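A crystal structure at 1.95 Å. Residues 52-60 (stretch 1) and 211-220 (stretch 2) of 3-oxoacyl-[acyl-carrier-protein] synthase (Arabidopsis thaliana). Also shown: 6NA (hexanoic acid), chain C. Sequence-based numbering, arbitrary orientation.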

# COMPACT_ATOMS: atom_id res chain seq x y z
N TYR A 52 11.59 31.83 4.33
CA TYR A 52 10.76 31.65 5.52
C TYR A 52 10.59 30.17 5.87
O TYR A 52 10.73 29.79 7.04
CB TYR A 52 9.38 32.30 5.36
CG TYR A 52 8.35 31.69 6.31
CD1 TYR A 52 8.20 32.17 7.61
CD2 TYR A 52 7.55 30.62 5.90
CE1 TYR A 52 7.27 31.60 8.48
CE2 TYR A 52 6.63 30.04 6.77
CZ TYR A 52 6.50 30.54 8.05
OH TYR A 52 5.58 29.96 8.89
N THR A 53 10.27 29.36 4.87
CA THR A 53 9.97 27.95 5.08
C THR A 53 11.18 27.20 5.62
O THR A 53 11.06 26.43 6.58
CB THR A 53 9.44 27.27 3.79
OG1 THR A 53 8.28 27.97 3.33
CG2 THR A 53 9.07 25.82 4.04
N PHE A 54 12.35 27.43 5.02
CA PHE A 54 13.61 26.84 5.47
C PHE A 54 13.85 27.07 6.96
O PHE A 54 14.22 26.15 7.69
CB PHE A 54 14.78 27.38 4.65
CG PHE A 54 16.08 26.66 4.90
CD1 PHE A 54 16.38 25.48 4.23
CD2 PHE A 54 17.01 27.17 5.81
CE1 PHE A 54 17.58 24.81 4.47
CE2 PHE A 54 18.21 26.50 6.05
CZ PHE A 54 18.50 25.32 5.37
N ASP A 55 13.63 28.30 7.40
CA ASP A 55 13.81 28.69 8.79
C ASP A 55 12.88 27.98 9.76
O ASP A 55 13.17 27.91 10.96
CB ASP A 55 13.66 30.21 8.93
CG ASP A 55 14.91 30.97 8.50
OD1 ASP A 55 15.91 30.33 8.10
OD2 ASP A 55 14.89 32.21 8.58
N GLN A 56 11.77 27.43 9.26
CA GLN A 56 10.81 26.73 10.12
C GLN A 56 11.17 25.28 10.36
O GLN A 56 10.54 24.60 11.17
CB GLN A 56 9.38 26.83 9.56
CG GLN A 56 8.91 28.25 9.24
CD GLN A 56 9.35 29.28 10.25
OE1 GLN A 56 8.97 29.24 11.42
NE2 GLN A 56 10.17 30.24 9.80
N LEU A 57 12.20 24.80 9.66
CA LEU A 57 12.62 23.41 9.75
C LEU A 57 13.62 23.18 10.87
O LEU A 57 14.75 23.69 10.84
CB LEU A 57 13.20 22.95 8.41
CG LEU A 57 12.36 23.15 7.14
CD1 LEU A 57 13.13 22.64 5.93
CD2 LEU A 57 11.00 22.46 7.24
N SER A 58 13.20 22.41 11.87
CA SER A 58 14.06 22.02 12.99
C SER A 58 15.23 21.17 12.52
O SER A 58 16.37 21.36 12.95
CB SER A 58 13.24 21.27 14.04
OG SER A 58 12.31 22.13 14.66
N SER A 59 14.93 20.23 11.63
CA SER A 59 15.94 19.34 11.06
C SER A 59 16.42 19.89 9.72
O SER A 59 15.62 20.06 8.80
CB SER A 59 15.36 17.95 10.88
OG SER A 59 16.35 17.03 10.43
N LYS A 60 17.71 20.17 9.62
CA LYS A 60 18.30 20.76 8.41
C LYS A 60 19.38 19.85 7.81
O LYS A 60 20.37 20.33 7.26
CB LYS A 60 18.84 22.16 8.69
CG LYS A 60 17.77 23.18 9.11
CD LYS A 60 18.37 24.57 9.27
CE LYS A 60 17.32 25.60 9.66
NZ LYS A 60 16.92 25.50 11.10
CA 6NA C . 7.60 6.83 9.16
C 6NA C . 8.02 5.39 9.08
O 6NA C . 7.40 4.53 9.68
CB 6NA C . 6.46 7.08 8.18
CG 6NA C . 6.99 7.36 6.77
CD 6NA C . 6.22 6.56 5.73
C6 6NA C . 7.14 6.11 4.62
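Stretch 2 (211-220) DALSVAGFSR

Stretch 2 is a loop residue, Asp211, followed by a helix that runs from Ala212 through Arg220. It lies against a stretch that is already helical at Tyr52, the helix having begun earlier in the chain, and continues as loop to Lys60. The two segments advance in the same general direction: Thr53 is nearest to Ala212, with 7.0 Å between their CA atoms, the CA atoms of Leu57 and Ala216 approach to 5.6 Å, and those of Ser58 and Ser219 are 6.1 Å apart. The contact is modest, burying 292 Å² summed over both sides, and no hydrogen bond crosses it; packing alone joins the two stretches here.

The helix is set up by its own first turn. Asp211, at the N-cap, turns its CA-to-CB bond away from stretch 1 and uses OD1 to accept from Ser214 N at 3.0 Å, so that a backbone NH of the first turn, which has no carbonyl of a preceding turn to meet, is satisfied. Asp211 OD1 also accepts from Ser214 OG at 2.8 Å. An aspartate suits this place because its short carboxylate can reach forward to the free NH of Ser214. From there the regular ladder takes over, beginning with Val215 N to Asp211 O at 3.0 Å and Ala216 N to Ala212 O at 2.9 Å.

The apolar part of the contact centres on Leu57. Its CB sets out sideways, but with chi1 in m and chi2 in t the end of the side chain comes nearer to the helix, and Leu57 CD2 settles against Ala212, Val215 and Ala216, a turn of the helix: it lies 3.9 Å from Val215 CG1, 3.8 Å from Ala216 CB, and 3.7 Å from Ala212 O. The last is a van der Waals contact, a methyl being no donor; Ala212 O is in any case bonded by Ala216 N. The small side chains of Ala212 and Ala216, one turn apart, leave the backbone accessible to the leucine methyl. Ala212 also meets Thr53, whose CG2 packs 3.7 Å from Ala212 CB, while Thr53 OG1 finds its hydrogen bond elsewhere in the structure. Threonine can thus offer a methyl to this interface and still satisfy its hydroxyl.

Farther along, the contact becomes more polar in composition without becoming hydrogen-bonded. Ser219 points toward stretch 1, and its OG lies 3.7 Å from Ser59 N and 4.1 Å from Ser58 CB. Ser219 OG instead donates to Val215 O at 2.9 Å, folding back on its own helix, an arrangement that lets a serine sit compactly at a close approach. Val215, pointing toward stretch 1, brings CG1 to 3.4 Å from Ser59 O, a carbonyl buried by the contact with no hydrogen-bonding partner in the model.

The remaining residues of the helix make no contact with stretch 1. Gly217 has no side chain, and an ideal CB there would clash with Leu213 O at 2.9 Å. Phe218 plays no part in the contact with stretch 1; the edge of its ring meets hexanoic acid, with CZ 3.4 Å from 6NA CG.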

# COMPACT_ATOMS: atom_id res chain seq x y z
N ASP A 211 11.41 17.20 1.09
CA ASP A 211 10.77 18.44 0.66
C ASP A 211 10.25 19.17 1.89
O ASP A 211 10.19 18.60 2.98
CB ASP A 211 9.63 18.16 -0.33
CG ASP A 211 8.66 17.10 0.18
OD1 ASP A 211 7.87 17.39 1.11
OD2 ASP A 211 8.67 15.98 -0.36
N ALA A 212 9.84 20.42 1.69
CA ALA A 212 9.43 21.32 2.77
C ALA A 212 8.45 20.69 3.76
O ALA A 212 8.72 20.65 4.97
CB ALA A 212 8.86 22.60 2.20
N LEU A 213 7.33 20.20 3.25
CA LEU A 213 6.26 19.71 4.11
C LEU A 213 6.59 18.37 4.78
O LEU A 213 6.17 18.13 5.91
CB LEU A 213 4.93 19.63 3.34
CG LEU A 213 3.66 19.57 4.19
CD1 LEU A 213 3.65 20.66 5.27
CD2 LEU A 213 2.41 19.65 3.31
N SER A 214 7.33 17.52 4.08
CA SER A 214 7.78 16.25 4.64
C SER A 214 8.71 16.46 5.83
O SER A 214 8.52 15.86 6.89
CB SER A 214 8.48 15.40 3.59
OG SER A 214 7.59 15.05 2.55
N VAL A 215 9.71 17.31 5.64
CA VAL A 215 10.66 17.67 6.70
C VAL A 215 9.93 18.34 7.87
O VAL A 215 10.12 17.94 9.01
CB VAL A 215 11.82 18.55 6.18
CG1 VAL A 215 12.74 18.97 7.31
CG2 VAL A 215 12.63 17.81 5.11
N ALA A 216 9.08 19.33 7.57
CA ALA A 216 8.29 20.02 8.59
C ALA A 216 7.34 19.09 9.33
O ALA A 216 7.14 19.23 10.54
CB ALA A 216 7.52 21.18 7.98
N GLY A 217 6.76 18.15 8.60
CA GLY A 217 5.83 17.17 9.16
C GLY A 217 6.51 16.23 10.14
O GLY A 217 6.04 16.06 11.26
N PHE A 218 7.61 15.61 9.71
CA PHE A 218 8.39 14.74 10.59
C PHE A 218 9.05 15.47 11.76
O PHE A 218 9.25 14.89 12.83
CB PHE A 218 9.43 13.95 9.79
CG PHE A 218 8.87 12.76 9.06
CD1 PHE A 218 8.42 11.64 9.77
CD2 PHE A 218 8.81 12.74 7.68
CE1 PHE A 218 7.90 10.53 9.09
CE2 PHE A 218 8.31 11.64 6.99
CZ PHE A 218 7.85 10.54 7.70
N SER A 219 9.40 16.74 11.55
CA SER A 219 9.93 17.58 12.63
C SER A 219 8.87 17.86 13.70
O SER A 219 9.20 17.99 14.88
CB SER A 219 10.46 18.91 12.09
OG SER A 219 11.62 18.72 11.31
N ARG A 220 7.61 17.97 13.28
CA ARG A 220 6.52 18.25 14.21
C ARG A 220 6.14 17.00 15.01
O ARG A 220 5.68 17.10 16.14
CB ARG A 220 5.30 18.80 13.46
CG ARG A 220 4.53 19.89 14.22
CD ARG A 220 5.34 21.18 14.27
NE ARG A 220 4.55 22.34 14.68
CZ ARG A 220 4.60 22.90 15.88
NH1 ARG A 220 5.41 22.42 16.82
NH2 ARG A 220 3.84 23.95 16.15